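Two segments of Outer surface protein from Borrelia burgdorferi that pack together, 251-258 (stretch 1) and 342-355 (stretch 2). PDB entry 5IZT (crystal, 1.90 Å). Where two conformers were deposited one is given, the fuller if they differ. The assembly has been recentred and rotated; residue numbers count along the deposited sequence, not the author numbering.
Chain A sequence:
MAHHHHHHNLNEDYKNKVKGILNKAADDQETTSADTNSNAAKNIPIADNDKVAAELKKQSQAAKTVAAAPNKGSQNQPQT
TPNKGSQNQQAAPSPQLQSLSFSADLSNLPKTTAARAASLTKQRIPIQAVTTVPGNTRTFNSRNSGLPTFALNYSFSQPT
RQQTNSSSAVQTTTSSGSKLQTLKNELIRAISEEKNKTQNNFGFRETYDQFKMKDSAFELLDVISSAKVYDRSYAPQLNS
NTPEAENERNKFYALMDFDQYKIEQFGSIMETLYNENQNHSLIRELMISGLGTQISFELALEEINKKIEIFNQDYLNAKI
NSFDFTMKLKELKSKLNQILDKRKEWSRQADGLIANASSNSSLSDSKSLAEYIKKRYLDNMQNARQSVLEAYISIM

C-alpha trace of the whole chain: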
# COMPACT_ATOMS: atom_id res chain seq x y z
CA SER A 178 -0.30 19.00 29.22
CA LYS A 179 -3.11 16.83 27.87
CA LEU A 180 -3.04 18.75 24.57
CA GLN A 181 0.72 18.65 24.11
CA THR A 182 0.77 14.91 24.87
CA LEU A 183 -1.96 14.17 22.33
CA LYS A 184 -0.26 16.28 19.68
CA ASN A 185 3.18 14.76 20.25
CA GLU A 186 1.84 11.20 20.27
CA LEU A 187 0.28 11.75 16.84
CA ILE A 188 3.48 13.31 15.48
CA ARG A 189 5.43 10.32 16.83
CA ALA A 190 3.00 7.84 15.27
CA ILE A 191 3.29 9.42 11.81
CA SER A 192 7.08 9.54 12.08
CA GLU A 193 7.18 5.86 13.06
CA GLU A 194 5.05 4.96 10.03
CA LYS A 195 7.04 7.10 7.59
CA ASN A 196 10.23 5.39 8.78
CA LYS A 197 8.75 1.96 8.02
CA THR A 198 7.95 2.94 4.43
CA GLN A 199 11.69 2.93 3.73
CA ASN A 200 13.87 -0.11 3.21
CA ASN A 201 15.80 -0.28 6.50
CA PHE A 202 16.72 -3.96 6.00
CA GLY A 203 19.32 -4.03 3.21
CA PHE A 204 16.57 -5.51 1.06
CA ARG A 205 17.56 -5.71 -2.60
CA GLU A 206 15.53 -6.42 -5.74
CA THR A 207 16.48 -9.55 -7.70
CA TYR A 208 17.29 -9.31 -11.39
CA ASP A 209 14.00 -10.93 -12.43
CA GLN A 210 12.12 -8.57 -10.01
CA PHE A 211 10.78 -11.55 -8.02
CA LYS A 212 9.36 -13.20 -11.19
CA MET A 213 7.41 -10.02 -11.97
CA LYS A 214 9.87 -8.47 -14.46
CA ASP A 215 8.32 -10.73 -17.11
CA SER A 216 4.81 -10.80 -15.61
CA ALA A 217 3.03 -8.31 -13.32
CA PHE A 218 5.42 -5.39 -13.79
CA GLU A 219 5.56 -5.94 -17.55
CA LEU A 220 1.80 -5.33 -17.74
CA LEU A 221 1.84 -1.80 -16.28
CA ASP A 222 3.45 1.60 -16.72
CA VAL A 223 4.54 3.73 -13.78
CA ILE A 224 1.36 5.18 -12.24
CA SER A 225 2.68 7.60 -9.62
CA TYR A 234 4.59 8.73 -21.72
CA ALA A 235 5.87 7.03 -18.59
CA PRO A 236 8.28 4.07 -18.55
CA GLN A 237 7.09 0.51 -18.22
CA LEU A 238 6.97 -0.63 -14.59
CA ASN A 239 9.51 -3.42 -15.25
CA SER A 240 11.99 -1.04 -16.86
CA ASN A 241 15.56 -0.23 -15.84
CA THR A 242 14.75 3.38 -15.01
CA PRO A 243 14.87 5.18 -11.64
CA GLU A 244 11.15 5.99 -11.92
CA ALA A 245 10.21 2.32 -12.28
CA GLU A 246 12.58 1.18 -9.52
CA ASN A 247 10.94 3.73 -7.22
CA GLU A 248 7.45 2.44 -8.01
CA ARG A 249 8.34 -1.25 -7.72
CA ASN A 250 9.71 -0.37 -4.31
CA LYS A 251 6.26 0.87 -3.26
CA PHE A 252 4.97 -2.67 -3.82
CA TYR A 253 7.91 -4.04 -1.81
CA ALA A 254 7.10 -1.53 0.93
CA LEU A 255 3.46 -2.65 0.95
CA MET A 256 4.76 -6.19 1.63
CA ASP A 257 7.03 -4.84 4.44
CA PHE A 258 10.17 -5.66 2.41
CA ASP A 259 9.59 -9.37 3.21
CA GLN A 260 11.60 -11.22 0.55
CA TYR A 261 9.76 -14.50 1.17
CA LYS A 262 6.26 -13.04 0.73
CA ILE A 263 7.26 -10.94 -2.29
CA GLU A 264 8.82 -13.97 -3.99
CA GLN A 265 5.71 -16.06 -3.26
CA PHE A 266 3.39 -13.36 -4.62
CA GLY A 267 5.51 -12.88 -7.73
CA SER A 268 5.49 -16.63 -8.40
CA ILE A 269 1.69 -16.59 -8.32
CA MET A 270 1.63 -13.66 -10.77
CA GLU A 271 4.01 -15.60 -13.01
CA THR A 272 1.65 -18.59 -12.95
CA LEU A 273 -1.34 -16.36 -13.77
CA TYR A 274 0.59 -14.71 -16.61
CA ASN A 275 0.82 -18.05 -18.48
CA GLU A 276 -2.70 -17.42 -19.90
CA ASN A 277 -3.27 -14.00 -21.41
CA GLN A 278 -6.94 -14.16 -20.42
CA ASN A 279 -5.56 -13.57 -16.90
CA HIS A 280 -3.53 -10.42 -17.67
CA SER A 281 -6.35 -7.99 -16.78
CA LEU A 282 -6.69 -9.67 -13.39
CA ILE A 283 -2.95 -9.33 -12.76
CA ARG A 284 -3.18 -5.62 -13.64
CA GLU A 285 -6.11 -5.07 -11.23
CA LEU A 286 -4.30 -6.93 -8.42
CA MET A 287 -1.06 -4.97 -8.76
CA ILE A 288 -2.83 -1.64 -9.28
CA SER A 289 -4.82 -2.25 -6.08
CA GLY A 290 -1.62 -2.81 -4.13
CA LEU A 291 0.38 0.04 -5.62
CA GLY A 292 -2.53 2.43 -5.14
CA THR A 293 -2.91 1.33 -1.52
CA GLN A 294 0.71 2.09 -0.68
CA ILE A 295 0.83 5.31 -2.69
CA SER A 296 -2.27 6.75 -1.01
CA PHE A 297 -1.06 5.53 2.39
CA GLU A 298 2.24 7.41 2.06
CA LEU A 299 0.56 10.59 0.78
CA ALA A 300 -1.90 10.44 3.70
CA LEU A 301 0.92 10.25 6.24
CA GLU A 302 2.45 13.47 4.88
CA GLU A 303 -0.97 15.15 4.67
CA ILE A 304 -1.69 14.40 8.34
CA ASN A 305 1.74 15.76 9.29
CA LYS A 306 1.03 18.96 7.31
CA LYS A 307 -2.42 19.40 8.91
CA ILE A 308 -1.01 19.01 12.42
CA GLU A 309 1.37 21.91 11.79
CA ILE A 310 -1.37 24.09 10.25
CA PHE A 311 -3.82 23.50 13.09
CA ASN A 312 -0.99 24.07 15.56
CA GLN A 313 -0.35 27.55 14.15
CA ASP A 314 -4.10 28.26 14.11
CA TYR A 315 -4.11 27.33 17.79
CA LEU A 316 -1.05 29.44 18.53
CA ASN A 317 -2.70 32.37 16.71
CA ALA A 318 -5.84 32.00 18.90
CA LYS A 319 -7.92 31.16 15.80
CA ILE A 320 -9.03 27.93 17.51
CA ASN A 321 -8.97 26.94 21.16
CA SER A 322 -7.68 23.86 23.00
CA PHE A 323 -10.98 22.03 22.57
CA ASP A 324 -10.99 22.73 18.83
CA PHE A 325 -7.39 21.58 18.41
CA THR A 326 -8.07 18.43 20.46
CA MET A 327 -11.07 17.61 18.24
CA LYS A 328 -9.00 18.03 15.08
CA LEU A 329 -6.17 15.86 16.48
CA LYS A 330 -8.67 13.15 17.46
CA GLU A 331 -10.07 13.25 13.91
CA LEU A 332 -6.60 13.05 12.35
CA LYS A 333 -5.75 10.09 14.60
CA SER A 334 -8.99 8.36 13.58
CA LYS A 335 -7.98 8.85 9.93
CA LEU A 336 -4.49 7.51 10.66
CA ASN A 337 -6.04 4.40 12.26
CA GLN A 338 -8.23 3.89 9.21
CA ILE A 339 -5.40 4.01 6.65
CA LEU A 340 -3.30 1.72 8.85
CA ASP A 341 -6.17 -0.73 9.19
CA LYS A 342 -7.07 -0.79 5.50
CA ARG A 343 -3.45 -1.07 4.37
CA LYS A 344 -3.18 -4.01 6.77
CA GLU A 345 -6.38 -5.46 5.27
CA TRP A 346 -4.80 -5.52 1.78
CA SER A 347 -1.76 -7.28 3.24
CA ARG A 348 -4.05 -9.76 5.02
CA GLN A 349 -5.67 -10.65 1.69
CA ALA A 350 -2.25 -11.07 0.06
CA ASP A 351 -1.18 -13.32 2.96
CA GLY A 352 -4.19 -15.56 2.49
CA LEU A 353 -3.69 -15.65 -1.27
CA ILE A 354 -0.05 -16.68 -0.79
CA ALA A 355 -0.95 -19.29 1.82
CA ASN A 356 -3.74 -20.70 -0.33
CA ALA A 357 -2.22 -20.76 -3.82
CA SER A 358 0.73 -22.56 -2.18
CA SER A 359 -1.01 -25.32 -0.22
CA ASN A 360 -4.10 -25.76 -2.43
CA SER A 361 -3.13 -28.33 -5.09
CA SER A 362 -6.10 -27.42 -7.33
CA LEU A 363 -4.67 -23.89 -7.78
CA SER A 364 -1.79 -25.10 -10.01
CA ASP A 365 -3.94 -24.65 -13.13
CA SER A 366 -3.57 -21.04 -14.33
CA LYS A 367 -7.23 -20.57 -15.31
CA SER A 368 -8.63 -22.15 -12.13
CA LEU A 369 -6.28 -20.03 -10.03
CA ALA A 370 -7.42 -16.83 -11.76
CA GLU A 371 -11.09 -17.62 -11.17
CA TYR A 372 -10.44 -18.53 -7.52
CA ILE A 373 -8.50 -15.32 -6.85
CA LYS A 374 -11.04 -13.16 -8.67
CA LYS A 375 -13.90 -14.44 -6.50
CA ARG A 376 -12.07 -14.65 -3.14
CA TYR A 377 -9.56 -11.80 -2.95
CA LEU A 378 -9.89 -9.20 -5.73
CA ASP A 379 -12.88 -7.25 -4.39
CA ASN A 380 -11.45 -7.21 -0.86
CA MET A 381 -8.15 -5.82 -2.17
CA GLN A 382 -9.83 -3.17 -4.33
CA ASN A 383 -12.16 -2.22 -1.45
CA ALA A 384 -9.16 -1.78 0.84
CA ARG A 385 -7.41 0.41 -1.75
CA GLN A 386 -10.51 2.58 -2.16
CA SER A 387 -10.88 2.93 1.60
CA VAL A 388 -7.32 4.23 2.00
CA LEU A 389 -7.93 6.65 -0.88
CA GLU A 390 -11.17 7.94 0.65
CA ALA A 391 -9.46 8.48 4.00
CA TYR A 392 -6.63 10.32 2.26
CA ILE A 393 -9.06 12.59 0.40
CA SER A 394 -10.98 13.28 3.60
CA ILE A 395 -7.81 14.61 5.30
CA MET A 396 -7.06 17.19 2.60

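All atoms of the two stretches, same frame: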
# COMPACT_ATOMS: atom_id res chain seq x y z
N LYS A 251 7.50 0.68 -4.02
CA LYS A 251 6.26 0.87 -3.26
C LYS A 251 5.54 -0.45 -3.04
O LYS A 251 4.94 -0.66 -1.98
CB LYS A 251 5.34 1.86 -3.98
CG LYS A 251 6.03 3.19 -4.30
CD LYS A 251 5.49 4.32 -3.52
CE LYS A 251 6.26 5.60 -3.84
NZ LYS A 251 7.23 5.93 -2.75
N PHE A 252 5.56 -1.35 -4.04
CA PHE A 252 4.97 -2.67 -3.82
C PHE A 252 5.77 -3.45 -2.78
O PHE A 252 5.19 -4.14 -1.93
CB PHE A 252 4.90 -3.49 -5.11
CG PHE A 252 4.26 -4.83 -4.91
CD1 PHE A 252 2.87 -4.92 -4.70
CD2 PHE A 252 5.03 -5.98 -4.85
CE1 PHE A 252 2.27 -6.16 -4.47
CE2 PHE A 252 4.43 -7.24 -4.61
CZ PHE A 252 3.05 -7.32 -4.43
N TYR A 253 7.10 -3.37 -2.83
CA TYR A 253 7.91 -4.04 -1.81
C TYR A 253 7.63 -3.48 -0.43
O TYR A 253 7.60 -4.23 0.56
CB TYR A 253 9.40 -3.90 -2.15
CG TYR A 253 9.76 -4.40 -3.53
CD1 TYR A 253 9.03 -5.41 -4.14
CD2 TYR A 253 10.83 -3.83 -4.25
CE1 TYR A 253 9.33 -5.85 -5.44
CE2 TYR A 253 11.15 -4.28 -5.56
CZ TYR A 253 10.40 -5.29 -6.13
OH TYR A 253 10.72 -5.74 -7.41
N ALA A 254 7.42 -2.16 -0.34
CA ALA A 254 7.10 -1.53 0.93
C ALA A 254 5.74 -1.97 1.46
O ALA A 254 5.56 -2.13 2.67
CB ALA A 254 7.14 -0.01 0.79
N LEU A 255 4.77 -2.15 0.56
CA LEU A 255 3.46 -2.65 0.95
C LEU A 255 3.56 -4.03 1.60
O LEU A 255 2.80 -4.34 2.54
CB LEU A 255 2.56 -2.71 -0.29
CG LEU A 255 1.19 -3.37 -0.12
CD1 LEU A 255 0.32 -2.60 0.89
CD2 LEU A 255 0.53 -3.46 -1.50
N MET A 256 4.48 -4.86 1.10
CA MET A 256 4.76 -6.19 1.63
C MET A 256 5.82 -6.17 2.73
O MET A 256 6.38 -7.22 3.06
CB MET A 256 5.21 -7.11 0.49
CG MET A 256 4.24 -7.06 -0.66
SD MET A 256 2.76 -7.95 -0.15
CE MET A 256 3.31 -9.61 -0.50
N ASP A 257 6.10 -4.99 3.30
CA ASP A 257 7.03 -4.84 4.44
C ASP A 257 8.43 -5.36 4.13
O ASP A 257 9.15 -5.83 5.02
CB ASP A 257 6.45 -5.48 5.69
CG ASP A 257 5.19 -4.78 6.17
OD1 ASP A 257 5.18 -3.53 6.23
OD2 ASP A 257 4.20 -5.46 6.48
N PHE A 258 8.84 -5.23 2.87
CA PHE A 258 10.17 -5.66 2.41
C PHE A 258 10.48 -7.09 2.85
O PHE A 258 11.63 -7.42 3.17
CB PHE A 258 11.24 -4.67 2.88
CG PHE A 258 11.01 -3.27 2.36
CD1 PHE A 258 11.27 -2.95 1.04
CD2 PHE A 258 10.50 -2.29 3.19
CE1 PHE A 258 11.03 -1.66 0.56
CE2 PHE A 258 10.26 -1.01 2.73
CZ PHE A 258 10.52 -0.69 1.42
N LYS A 342 -6.73 -0.34 6.85
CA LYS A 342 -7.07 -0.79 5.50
C LYS A 342 -5.83 -1.18 4.71
O LYS A 342 -5.90 -2.10 3.88
CB LYS A 342 -7.88 0.28 4.77
CG LYS A 342 -9.24 0.52 5.40
CD LYS A 342 -10.10 -0.73 5.34
CE LYS A 342 -11.47 -0.52 5.98
NZ LYS A 342 -12.32 -1.75 5.79
N ARG A 343 -4.68 -0.55 4.97
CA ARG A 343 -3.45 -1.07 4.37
C ARG A 343 -3.16 -2.46 4.89
O ARG A 343 -2.78 -3.36 4.12
CB ARG A 343 -2.27 -0.12 4.62
CG ARG A 343 -0.93 -0.66 4.09
CD ARG A 343 0.25 0.28 4.33
NE ARG A 343 1.55 -0.36 4.07
CZ ARG A 343 2.19 -1.13 4.95
NH1 ARG A 343 1.65 -1.37 6.14
NH2 ARG A 343 3.37 -1.66 4.63
N LYS A 344 -3.35 -2.68 6.20
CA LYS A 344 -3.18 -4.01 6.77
C LYS A 344 -4.17 -5.01 6.17
O LYS A 344 -3.84 -6.18 5.98
CB LYS A 344 -3.34 -3.97 8.29
N GLU A 345 -5.39 -4.56 5.87
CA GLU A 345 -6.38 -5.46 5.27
C GLU A 345 -5.93 -5.95 3.89
O GLU A 345 -6.12 -7.13 3.56
CB GLU A 345 -7.74 -4.78 5.18
CG GLU A 345 -8.85 -5.67 4.63
CD GLU A 345 -9.07 -6.94 5.44
OE1 GLU A 345 -8.66 -6.99 6.61
OE2 GLU A 345 -9.67 -7.89 4.88
N TRP A 346 -5.34 -5.07 3.07
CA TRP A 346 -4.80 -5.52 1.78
C TRP A 346 -3.74 -6.59 2.00
O TRP A 346 -3.74 -7.63 1.33
CB TRP A 346 -4.20 -4.34 1.00
CG TRP A 346 -3.90 -4.68 -0.43
CD1 TRP A 346 -4.66 -4.39 -1.52
CD2 TRP A 346 -2.76 -5.42 -0.92
NE1 TRP A 346 -4.07 -4.88 -2.66
CE2 TRP A 346 -2.91 -5.52 -2.32
CE3 TRP A 346 -1.63 -5.98 -0.31
CZ2 TRP A 346 -1.97 -6.18 -3.12
CZ3 TRP A 346 -0.70 -6.63 -1.12
CH2 TRP A 346 -0.87 -6.72 -2.49
N SER A 347 -2.82 -6.33 2.93
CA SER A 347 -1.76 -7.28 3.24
C SER A 347 -2.33 -8.60 3.75
O SER A 347 -1.81 -9.67 3.42
CB SER A 347 -0.81 -6.66 4.27
OG SER A 347 0.45 -7.31 4.28
N ARG A 348 -3.41 -8.54 4.53
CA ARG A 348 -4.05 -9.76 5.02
C ARG A 348 -4.62 -10.58 3.87
O ARG A 348 -4.53 -11.82 3.88
CB ARG A 348 -5.16 -9.40 6.02
CG ARG A 348 -5.91 -10.60 6.58
CD ARG A 348 -6.92 -10.20 7.65
NE ARG A 348 -8.21 -9.82 7.08
CZ ARG A 348 -9.25 -10.65 6.98
NH1 ARG A 348 -9.14 -11.91 7.40
NH2 ARG A 348 -10.39 -10.23 6.45
N GLN A 349 -5.21 -9.92 2.87
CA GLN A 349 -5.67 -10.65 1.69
C GLN A 349 -4.51 -11.26 0.92
O GLN A 349 -4.60 -12.40 0.46
CB GLN A 349 -6.48 -9.71 0.78
CG GLN A 349 -7.70 -9.09 1.48
CD GLN A 349 -8.77 -10.11 1.80
OE1 GLN A 349 -9.02 -11.03 1.02
NE2 GLN A 349 -9.43 -9.96 2.95
N ALA A 350 -3.41 -10.51 0.75
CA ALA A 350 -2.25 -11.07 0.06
C ALA A 350 -1.69 -12.27 0.81
O ALA A 350 -1.29 -13.26 0.19
CB ALA A 350 -1.17 -10.00 -0.14
N ASP A 351 -1.65 -12.19 2.15
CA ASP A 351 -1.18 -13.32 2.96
C ASP A 351 -2.03 -14.56 2.73
O ASP A 351 -1.50 -15.67 2.61
CB ASP A 351 -1.21 -12.95 4.44
CG ASP A 351 -0.03 -12.11 4.86
OD1 ASP A 351 0.95 -12.03 4.10
OD2 ASP A 351 -0.10 -11.52 5.95
N GLY A 352 -3.35 -14.40 2.71
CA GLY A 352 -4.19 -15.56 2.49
C GLY A 352 -4.04 -16.10 1.09
O GLY A 352 -4.00 -17.32 0.89
N LEU A 353 -3.89 -15.21 0.11
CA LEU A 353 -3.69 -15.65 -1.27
C LEU A 353 -2.40 -16.44 -1.41
O LEU A 353 -2.36 -17.50 -2.06
CB LEU A 353 -3.71 -14.43 -2.20
CG LEU A 353 -3.57 -14.49 -3.72
CD1 LEU A 353 -4.25 -13.31 -4.35
CD2 LEU A 353 -2.13 -14.52 -4.17
N ILE A 354 -1.32 -15.95 -0.80
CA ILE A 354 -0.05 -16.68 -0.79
C ILE A 354 -0.21 -18.03 -0.12
O ILE A 354 0.18 -19.07 -0.67
CB ILE A 354 1.04 -15.83 -0.10
CG1 ILE A 354 1.44 -14.66 -1.00
CG2 ILE A 354 2.24 -16.71 0.31
CD1 ILE A 354 2.19 -13.58 -0.26
N ALA A 355 -0.78 -18.04 1.09
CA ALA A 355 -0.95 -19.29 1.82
C ALA A 355 -1.82 -20.28 1.05
O ALA A 355 -1.59 -21.49 1.13
CB ALA A 355 -1.55 -19.02 3.19
O HOH W 1 3.10 -2.85 8.49

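The first stretch is the last part of a helix, residues 251 to 255, followed by a turn that begins at Met256, the first residue to leave helical phi/psi. The second, 342 to 355, lies entirely within a longer helix. The two helices run almost perpendicular, at 86°, and their axes come no closer than 11.9 Å, so side chains must bridge the gap. The backbones are nearest at Met256 and Ser347, whose CA atoms are 6.8 Å apart.

Trp346 forms the apolar centre. Its CA-to-CB bond points toward the first stretch, and its broad, flat indole offers different surfaces to different partners. Leu255 CD2 sits over one face, 3.4 Å from Trp346 CZ3, in a CH-pi contact that sets a polarizable methyl against the pi cloud. Met256 meets the ring at its edge, with SD 3.8 Å from Trp346 CZ3. Phe252 adds an oblique contact, its CE1 lying 3.8 Å from Trp346 CH2. Methionine's flexible thioether suits a side chain that starts away from the helix and bends back: Met256 CE reaches Ile354 CD1 at 4.1 Å, two helical turns beyond Trp346, and SD passes 4.4 Å from the small Ala350 CB.

Arg343 supplies the polar part of the contact. Its extended chain, t at chi1 through chi3, carries the guanidinium to the helix end, and Arg343 CG packs 3.9 Å from Leu255 CD1 on the way. There Arg343 NH2 donates to Ala254 O at 3.0 Å, and to Asp257 OD1 at 3.1 Å with a nearly straight 165° angle, the latter also a salt bridge. Both acceptors lie near the guanidinium plane, where its N-H bonds point. A water reinforces the ion pair, donating to Asp257 OD1 and accepting from Arg343 NH1, each at 3.1 Å.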